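Local coordinates for acyl-CoA dehydrogenase domain protein Tcur3481 (Thermomonospora curvata, PDB 6WY9) that binds FAD and probably acts as an acyl-CoA dehydrogenase, or as a subunit of one, in a four-chain assembly, at residues Glu76-His81 with Ala228-Gly233; Ala122-Gly127 with Gly342-Ala347; Asp293-Leu298 with Gln352-Leu357. All coordinates share one frame; numbering follows the deposited sequence.

Contact 1 of 3, residues Glu76-His81 with Ala228-Gly233; sequences EEQGRH and AAVQLG
G79 and G233 face each other where helix 67-80 of the N-terminal helical domain of the acyl-CoA dehydrogenase fold crosses helix 215-248 of the C-terminal helical domain. The axes of the two short segments come within 6.4 Å at a signed crossing angle of -41°, a close approach that glycines on both sides permit. A CB on G233 would run into E76 O, and one on G79 into V230 O.

Backbone contacts of the CA-H...O kind carry the crossing, in both directions. G233 CA lies 3.2 Å from E76 O, a carbonyl that also accepts the helical bond from R80 N. R80 CA in turn sits 3.2 Å from G233 O, and E76 CA lies 3.4 Å from A229 O.

Side chains pack on the flanks of this glycine pair. E76 holds CG anti to its backbone N (chi1 178°) and stays extended beyond it, and its carboxylate lies obliquely against a methyl of L232, with OE2 3.4 Å from L232 CD2. V230 packs beside G79 and also touches W336 and I340 of helix 330-340, while L232 continues onto helix 260-288.

R80 bridges E76 and E77 within the helix, and the network runs on to R17 of helix 5-23, which pairs with E77; these charges probably offset the cost of burying the two carboxylates. The guanidinium divides its nitrogens between them: NH1 of R80 lies 2.7 Å from E77 OE2, and NH2 makes a weak, bent hydrogen bond of 2.9 Å to E76 OE2.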
loop_
_atom_site.group_PDB
_atom_site.type_symbol
_atom_site.label_atom_id
_atom_site.label_comp_id
_atom_site.label_asym_id
_atom_site.label_seq_id
_atom_site.Cartn_x
_atom_site.Cartn_y
_atom_site.Cartn_z
ATOM N N GLU B 76 -5.689 -24.956 8.784
ATOM C CA GLU B 76 -5.716 -23.678 9.462
ATOM C C GLU B 76 -5.227 -23.825 10.904
ATOM O O GLU B 76 -4.417 -23.012 11.381
ATOM C CB GLU B 76 -7.122 -23.074 9.405
ATOM C CG GLU B 76 -7.196 -21.759 10.157
ATOM C CD GLU B 76 -8.581 -21.096 10.143
ATOM O OE1 GLU B 76 -9.534 -21.647 9.551
ATOM O OE2 GLU B 76 -8.710 -20.004 10.743
ATOM N N GLU B 77 -5.691 -24.849 11.620
ATOM C CA GLU B 77 -5.118 -25.090 12.948
ATOM C C GLU B 77 -3.633 -25.383 12.872
ATOM O O GLU B 77 -2.879 -24.987 13.761
ATOM C CB GLU B 77 -5.785 -26.269 13.666
ATOM C CG GLU B 77 -7.005 -25.887 14.385
ATOM C CD GLU B 77 -6.833 -24.714 15.355
ATOM O OE1 GLU B 77 -5.950 -24.674 16.257
ATOM O OE2 GLU B 77 -7.656 -23.834 15.214
ATOM N N GLN B 78 -3.203 -26.153 11.875
ATOM C CA GLN B 78 -1.775 -26.417 11.770
ATOM C C GLN B 78 -0.984 -25.117 11.636
ATOM O O GLN B 78 0.021 -24.914 12.334
ATOM C CB GLN B 78 -1.461 -27.353 10.604
ATOM C CG GLN B 78 0.048 -27.339 10.344
ATOM C CD GLN B 78 0.473 -27.986 9.065
ATOM O OE1 GLN B 78 -0.283 -28.041 8.070
ATOM N NE2 GLN B 78 1.718 -28.439 9.039
ATOM N N GLY B 79 -1.424 -24.209 10.754
ATOM C CA GLY B 79 -0.705 -22.948 10.605
ATOM C C GLY B 79 -0.721 -22.097 11.861
ATOM O O GLY B 79 0.251 -21.392 12.157
ATOM N N ARG B 80 -1.810 -22.161 12.635
ATOM C CA ARG B 80 -1.865 -21.404 13.889
ATOM C C ARG B 80 -0.699 -21.732 14.821
ATOM O O ARG B 80 -0.297 -20.897 15.645
ATOM C CB ARG B 80 -3.171 -21.709 14.597
ATOM C CG ARG B 80 -4.084 -20.574 14.709
ATOM C CD ARG B 80 -5.382 -21.060 15.291
ATOM N NE ARG B 80 -6.484 -20.240 14.823
ATOM C CZ ARG B 80 -7.373 -20.618 13.913
ATOM N NH1 ARG B 80 -7.321 -21.834 13.358
ATOM N NH2 ARG B 80 -8.338 -19.770 13.568
ATOM N N HIS B 81 -0.173 -22.947 14.718
ATOM C CA HIS B 81 0.884 -23.459 15.596
ATOM C C HIS B 81 2.205 -23.726 14.887
ATOM O O HIS B 81 3.087 -24.334 15.496
ATOM C CB HIS B 81 0.413 -24.767 16.230
ATOM C CG HIS B 81 -0.792 -24.581 17.079
ATOM N ND1 HIS B 81 -2.065 -24.826 16.610
ATOM C CD2 HIS B 81 -0.930 -24.099 18.329
ATOM C CE1 HIS B 81 -2.938 -24.536 17.558
ATOM N NE2 HIS B 81 -2.276 -24.084 18.610
ATOM N N ALA B 228 -3.645 -21.543 1.130
ATOM C CA ALA B 228 -4.330 -20.410 1.738
ATOM C C ALA B 228 -4.882 -20.777 3.110
ATOM O O ALA B 228 -4.873 -19.940 4.014
ATOM C CB ALA B 228 -5.424 -19.897 0.824
ATOM N N ALA B 229 -5.315 -22.031 3.315
ATOM C CA ALA B 229 -5.785 -22.403 4.656
ATOM C C ALA B 229 -4.656 -22.324 5.685
ATOM O O ALA B 229 -4.845 -21.810 6.801
ATOM C CB ALA B 229 -6.415 -23.804 4.643
ATOM N N VAL B 230 -3.467 -22.833 5.332
ATOM C CA VAL B 230 -2.338 -22.774 6.267
ATOM C C VAL B 230 -1.992 -21.317 6.554
ATOM O O VAL B 230 -1.744 -20.918 7.702
ATOM C CB VAL B 230 -1.118 -23.523 5.684
ATOM C CG1 VAL B 230 0.087 -23.441 6.660
ATOM C CG2 VAL B 230 -1.482 -24.973 5.308
ATOM N N GLN B 231 -1.972 -20.500 5.501
ATOM C CA GLN B 231 -1.594 -19.109 5.670
ATOM C C GLN B 231 -2.584 -18.403 6.575
ATOM O O GLN B 231 -2.209 -17.532 7.368
ATOM C CB GLN B 231 -1.535 -18.401 4.304
ATOM C CG GLN B 231 -0.905 -16.984 4.369
ATOM C CD GLN B 231 0.602 -17.048 4.422
ATOM O OE1 GLN B 231 1.171 -17.865 5.161
ATOM N NE2 GLN B 231 1.270 -16.195 3.631
ATOM N N LEU B 232 -3.866 -18.686 6.394
ATOM C CA LEU B 232 -4.836 -18.088 7.305
ATOM C C LEU B 232 -4.468 -18.408 8.753
ATOM O O LEU B 232 -4.527 -17.527 9.620
ATOM C CB LEU B 232 -6.239 -18.605 6.985
ATOM C CG LEU B 232 -7.372 -18.144 7.934
ATOM C CD1 LEU B 232 -7.566 -16.549 7.927
ATOM C CD2 LEU B 232 -8.644 -18.888 7.491
ATOM N N GLY B 233 -4.097 -19.668 9.037
ATOM C CA GLY B 233 -3.752 -20.031 10.402
ATOM C C GLY B 233 -2.461 -19.365 10.862
ATOM O O GLY B 233 -2.374 -18.851 11.986
#

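Contact 2 of 3, residues Ala122-Gly127 with Gly342-Ala347; sequences ALEEFG and GTLGGA
E124 reaches across to the backbone of L344, whose N-H gives a hydrogen bond to its carboxylate: L344 N lies 2.8 Å from E124 OE2, with an angle of 147° at the hydrogen. The donor approaches from well above the carboxylate plane, 67° out of it. The same oxygen also lies 3.3 Å from L344 CA. Outside the two segments, a basic side chain of a neighbouring subunit pairs with this carboxylate as its counter-ion. With two such partners the carboxylate probably stays ionised although E124 is buried.

The aliphatic part of E124 is used as well. Its CG rests 3.8 Å from L344 CD2, the two side chains crossing at about a right angle, and L123 CB meets the same methyl at 4.0 Å. T343 CG2 adds a looser contact with E124 OE1.

Further out, E124 projects with CG anti to its carbonyl carbon (chi1 -68°) and an extended chain beyond, which carries the acid over to the other loop. Strand 118-122 has just ended here, and E124 is still tied by its backbone to A152 of strand 144-154. On the other side, T343 OG1 is hydrogen-bonded to Q339 O and T343 O to K301, while L344 packs on A223, R224 and L227 of helix 215-248.

The receiving loop is a type II beta turn from G342 to G345, closed by a bond of 2.9 Å between G345 N and G342 O; through the N-H of its central peptide, a carboxylate from the beta domain meets the link between helices 330-340 and 347-362.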
loop_
_atom_site.group_PDB
_atom_site.type_symbol
_atom_site.label_atom_id
_atom_site.label_comp_id
_atom_site.label_asym_id
_atom_site.label_seq_id
_atom_site.Cartn_x
_atom_site.Cartn_y
_atom_site.Cartn_z
ATOM N N ALA B 122 5.209 -32.536 -6.423
ATOM C CA ALA B 122 6.307 -31.875 -7.124
ATOM C C ALA B 122 5.656 -31.086 -8.256
ATOM O O ALA B 122 5.495 -31.577 -9.371
ATOM C CB ALA B 122 7.344 -32.903 -7.633
ATOM N N LEU B 123 5.264 -29.849 -7.938
ATOM C CA LEU B 123 4.479 -29.001 -8.812
ATOM C C LEU B 123 5.273 -27.810 -9.302
ATOM O O LEU B 123 4.739 -27.027 -10.082
ATOM C CB LEU B 123 3.208 -28.511 -8.067
ATOM C CG LEU B 123 2.312 -29.636 -7.521
ATOM C CD1 LEU B 123 1.129 -29.049 -6.738
ATOM C CD2 LEU B 123 1.813 -30.440 -8.742
ATOM N N GLU B 124 6.526 -27.631 -8.850
ATOM C CA GLU B 124 7.283 -26.442 -9.212
ATOM C C GLU B 124 8.593 -26.784 -9.914
ATOM O O GLU B 124 9.148 -27.877 -9.740
ATOM C CB GLU B 124 7.542 -25.589 -7.964
ATOM C CG GLU B 124 6.241 -24.975 -7.419
ATOM C CD GLU B 124 6.475 -24.265 -6.071
ATOM O OE1 GLU B 124 6.764 -24.942 -5.059
ATOM O OE2 GLU B 124 6.411 -23.013 -6.049
ATOM N N GLU B 125 9.097 -25.792 -10.669
ATOM C CA GLU B 125 10.329 -25.864 -11.444
ATOM C C GLU B 125 11.119 -24.565 -11.313
ATOM O O GLU B 125 10.551 -23.489 -11.090
ATOM C CB GLU B 125 10.059 -26.170 -12.954
ATOM C CG GLU B 125 9.522 -27.621 -13.133
ATOM C CD GLU B 125 9.064 -27.937 -14.550
ATOM O OE1 GLU B 125 9.115 -27.025 -15.412
ATOM O OE2 GLU B 125 8.634 -29.090 -14.790
ATOM N N PHE B 126 12.442 -24.663 -11.477
ATOM C CA PHE B 126 13.267 -23.460 -11.408
ATOM C C PHE B 126 13.026 -22.562 -12.619
ATOM O O PHE B 126 12.744 -23.031 -13.725
ATOM C CB PHE B 126 14.746 -23.828 -11.313
ATOM C CG PHE B 126 15.126 -24.432 -9.966
ATOM C CD1 PHE B 126 15.028 -23.675 -8.808
ATOM C CD2 PHE B 126 15.573 -25.753 -9.863
ATOM C CE1 PHE B 126 15.369 -24.214 -7.546
ATOM C CE2 PHE B 126 15.911 -26.292 -8.610
ATOM C CZ PHE B 126 15.813 -25.526 -7.466
ATOM N N GLY B 127 13.123 -21.247 -12.389
ATOM C CA GLY B 127 13.095 -20.284 -13.481
ATOM C C GLY B 127 11.704 -19.719 -13.642
ATOM O O GLY B 127 11.050 -19.318 -12.635
ATOM N N GLY B 342 5.006 -17.438 -1.532
ATOM C CA GLY B 342 5.643 -17.685 -2.826
ATOM C C GLY B 342 5.411 -19.090 -3.391
ATOM O O GLY B 342 5.917 -19.420 -4.473
ATOM N N THR B 343 4.671 -19.933 -2.671
ATOM C CA THR B 343 4.568 -21.350 -3.045
ATOM C C THR B 343 3.529 -21.464 -4.149
ATOM O O THR B 343 2.418 -20.940 -4.014
ATOM C CB THR B 343 4.222 -22.187 -1.822
ATOM O OG1 THR B 343 5.259 -21.922 -0.846
ATOM C CG2 THR B 343 4.187 -23.729 -2.181
ATOM N N LEU B 344 3.939 -22.074 -5.263
ATOM C CA LEU B 344 3.254 -22.081 -6.540
ATOM C C LEU B 344 3.280 -20.718 -7.201
ATOM O O LEU B 344 2.503 -20.479 -8.119
ATOM C CB LEU B 344 1.795 -22.562 -6.443
ATOM C CG LEU B 344 1.632 -23.891 -5.726
ATOM C CD1 LEU B 344 0.156 -24.407 -5.686
ATOM C CD2 LEU B 344 2.621 -24.967 -6.276
ATOM N N GLY B 345 4.168 -19.824 -6.778
ATOM C CA GLY B 345 4.146 -18.471 -7.298
ATOM C C GLY B 345 3.692 -17.457 -6.252
ATOM O O GLY B 345 2.992 -17.781 -5.284
ATOM N N GLY B 346 4.149 -16.210 -6.426
ATOM C CA GLY B 346 3.859 -15.138 -5.487
ATOM C C GLY B 346 2.674 -14.290 -5.932
ATOM O O GLY B 346 1.957 -14.620 -6.888
ATOM N N ALA B 347 2.476 -13.164 -5.209
ATOM C CA ALA B 347 1.288 -12.325 -5.416
ATOM C C ALA B 347 1.210 -11.785 -6.854
ATOM O O ALA B 347 0.140 -11.816 -7.486
ATOM C CB ALA B 347 1.301 -11.170 -4.396
#

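Contact 3 of 3, residues Asp293-Leu298 with Gln352-Leu357; sequences DGKAAL and QRLGDL
K295 and L354 mark the closest backbone approach, their CA atoms 6.3 Å apart, where the first turn of helix 295-319 meets the middle of helix 347-362. The side chains that join them are almost entirely aliphatic. L298 points at the other helix and puts one methyl, CD1, among three residues: L357 CD1 at 3.5 Å, R353 CG at 3.7 Å, and the backbone and CB of L354 a little farther off. L298 crosses both L357 and R353 at about a right angle, and its CD1 meets the arginine at its methylenes, CB, CG and CD. R353 holds CG anti to its backbone N (chi1 -170°), which lays that methylene against the leucine, and its charged end goes on to a salt bridge with D130.

This is helix-to-helix packing in the C-terminal helical domain of the acyl-CoA dehydrogenase fold, between the start of one helix and the last helix of the chain. At the beginning of helix 295-319, G294 takes the N-cap position. D293 OD2 accepts the backbone N-H of K295 at 3.0 Å, the donor standing above the carboxylate plane, and so forms an Asx turn; D293 is poorly ordered, however.

L357 closes this end of the contact. Its CD1 approaches the carbonyl oxygen of D293 to 3.4 Å, while its CB lies beside K295 CG as the two side chains slide past each other in opposite directions. K295 CG also meets L354 CD1 at 3.9 Å, the two chains crossing at about a right angle. Beyond them an aromatic side chain of a neighbouring subunit packs on K295, and an apolar one packs on L354.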
loop_
_atom_site.group_PDB
_atom_site.type_symbol
_atom_site.label_atom_id
_atom_site.label_comp_id
_atom_site.label_asym_id
_atom_site.label_seq_id
_atom_site.Cartn_x
_atom_site.Cartn_y
_atom_site.Cartn_z
ATOM N N ASP B 293 -13.357 -22.970 -12.993
ATOM C CA ASP B 293 -12.736 -21.878 -13.715
ATOM C C ASP B 293 -11.441 -21.426 -13.050
ATOM O O ASP B 293 -10.640 -20.749 -13.695
ATOM C CB ASP B 293 -13.716 -20.728 -13.810
ATOM C CG ASP B 293 -14.202 -20.325 -12.453
ATOM O OD1 ASP B 293 -15.060 -21.039 -11.884
ATOM O OD2 ASP B 293 -13.644 -19.363 -11.915
ATOM N N GLY B 294 -11.216 -21.799 -11.792
ATOM C CA GLY B 294 -10.011 -21.461 -11.067
ATOM C C GLY B 294 -9.968 -20.088 -10.439
ATOM O O GLY B 294 -9.019 -19.803 -9.699
ATOM N N LYS B 295 -10.951 -19.212 -10.689
ATOM C CA LYS B 295 -10.829 -17.844 -10.164
ATOM C C LYS B 295 -10.894 -17.827 -8.636
ATOM O O LYS B 295 -10.169 -17.065 -7.993
ATOM C CB LYS B 295 -11.892 -16.927 -10.767
ATOM C CG LYS B 295 -11.645 -16.641 -12.266
ATOM C CD LYS B 295 -12.480 -15.446 -12.798
ATOM C CE LYS B 295 -13.948 -15.783 -12.932
ATOM N NZ LYS B 295 -14.160 -16.569 -14.169
ATOM N N ALA B 296 -11.805 -18.581 -8.044
ATOM C CA ALA B 296 -11.986 -18.448 -6.605
ATOM C C ALA B 296 -10.732 -18.903 -5.856
ATOM O O ALA B 296 -10.362 -18.306 -4.847
ATOM C CB ALA B 296 -13.222 -19.221 -6.145
ATOM N N ALA B 297 -10.084 -19.976 -6.333
ATOM C CA ALA B 297 -8.871 -20.467 -5.691
ATOM C C ALA B 297 -7.732 -19.461 -5.795
ATOM O O ALA B 297 -6.985 -19.266 -4.826
ATOM C CB ALA B 297 -8.487 -21.823 -6.306
ATOM N N LEU B 298 -7.599 -18.790 -6.957
ATOM C CA LEU B 298 -6.578 -17.768 -7.129
ATOM C C LEU B 298 -6.837 -16.545 -6.263
ATOM O O LEU B 298 -5.878 -15.912 -5.798
ATOM C CB LEU B 298 -6.476 -17.357 -8.610
ATOM C CG LEU B 298 -5.544 -18.242 -9.465
ATOM C CD1 LEU B 298 -5.753 -17.992 -10.981
ATOM C CD2 LEU B 298 -4.052 -18.001 -9.050
ATOM N N GLN B 352 -1.363 -11.983 -12.340
ATOM C CA GLN B 352 -1.293 -12.159 -13.786
ATOM C C GLN B 352 -2.166 -13.322 -14.264
ATOM O O GLN B 352 -2.919 -13.196 -15.238
ATOM C CB GLN B 352 0.146 -12.369 -14.227
ATOM C CG GLN B 352 0.242 -12.476 -15.777
ATOM C CD GLN B 352 1.684 -12.456 -16.210
ATOM O OE1 GLN B 352 2.351 -11.383 -16.141
ATOM N NE2 GLN B 352 2.217 -13.638 -16.650
ATOM N N ARG B 353 -2.073 -14.466 -13.587
ATOM C CA ARG B 353 -2.880 -15.621 -13.934
ATOM C C ARG B 353 -4.369 -15.313 -13.788
ATOM O O ARG B 353 -5.185 -15.684 -14.649
ATOM C CB ARG B 353 -2.475 -16.812 -13.055
ATOM C CG ARG B 353 -3.106 -18.127 -13.527
ATOM C CD ARG B 353 -2.546 -19.347 -12.751
ATOM N NE ARG B 353 -1.157 -19.658 -13.128
ATOM C CZ ARG B 353 -0.802 -20.235 -14.280
ATOM N NH1 ARG B 353 0.470 -20.475 -14.542
ATOM N NH2 ARG B 353 -1.724 -20.545 -15.177
ATOM N N LEU B 354 -4.751 -14.688 -12.670
ATOM C CA LEU B 354 -6.149 -14.333 -12.470
ATOM C C LEU B 354 -6.621 -13.354 -13.556
ATOM O O LEU B 354 -7.752 -13.445 -14.035
ATOM C CB LEU B 354 -6.339 -13.724 -11.072
ATOM C CG LEU B 354 -7.740 -13.221 -10.670
ATOM C CD1 LEU B 354 -8.809 -14.371 -10.728
ATOM C CD2 LEU B 354 -7.708 -12.713 -9.258
ATOM N N GLY B 355 -5.792 -12.382 -13.905
ATOM C CA GLY B 355 -6.185 -11.445 -14.948
ATOM C C GLY B 355 -6.404 -12.092 -16.309
ATOM O O GLY B 355 -7.267 -11.638 -17.090
ATOM N N ASP B 356 -5.630 -13.146 -16.625
ATOM C CA ASP B 356 -5.835 -13.871 -17.890
ATOM C C ASP B 356 -7.167 -14.622 -17.857
ATOM O O ASP B 356 -7.885 -14.660 -18.862
ATOM C CB ASP B 356 -4.676 -14.855 -18.127
ATOM C CG ASP B 356 -3.361 -14.145 -18.556
ATOM O OD1 ASP B 356 -3.427 -12.963 -18.973
ATOM O OD2 ASP B 356 -2.275 -14.776 -18.494
ATOM N N LEU B 357 -7.515 -15.226 -16.694
ATOM C CA LEU B 357 -8.796 -15.922 -16.568
ATOM C C LEU B 357 -9.967 -14.962 -16.710
ATOM O O LEU B 357 -10.955 -15.267 -17.386
ATOM C CB LEU B 357 -8.888 -16.624 -15.205
ATOM C CG LEU B 357 -7.911 -17.795 -14.973
ATOM C CD1 LEU B 357 -8.117 -18.418 -13.574
ATOM C CD2 LEU B 357 -8.113 -18.867 -16.078
#

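How the contacts relate
Contact 1 is the most central of the three and joins the N-terminal and C-terminal helical domains, whereas contact 3 is partly exposed and stays within the C-terminal one. Contact 2, also buried, ties a loop of the beta domain to the linker that leads into helix 347-362, the helix used again in contact 3. Helix 215-248, a partner in contact 1, also backs L344 of contact 2 and L298 of contact 3. The chemistry changes accordingly: close backbone crossing at glycines, then one carboxylate-to-amide bond, then leucine packing. Neighbouring subunits reach contacts 2 and 3 but not contact 1.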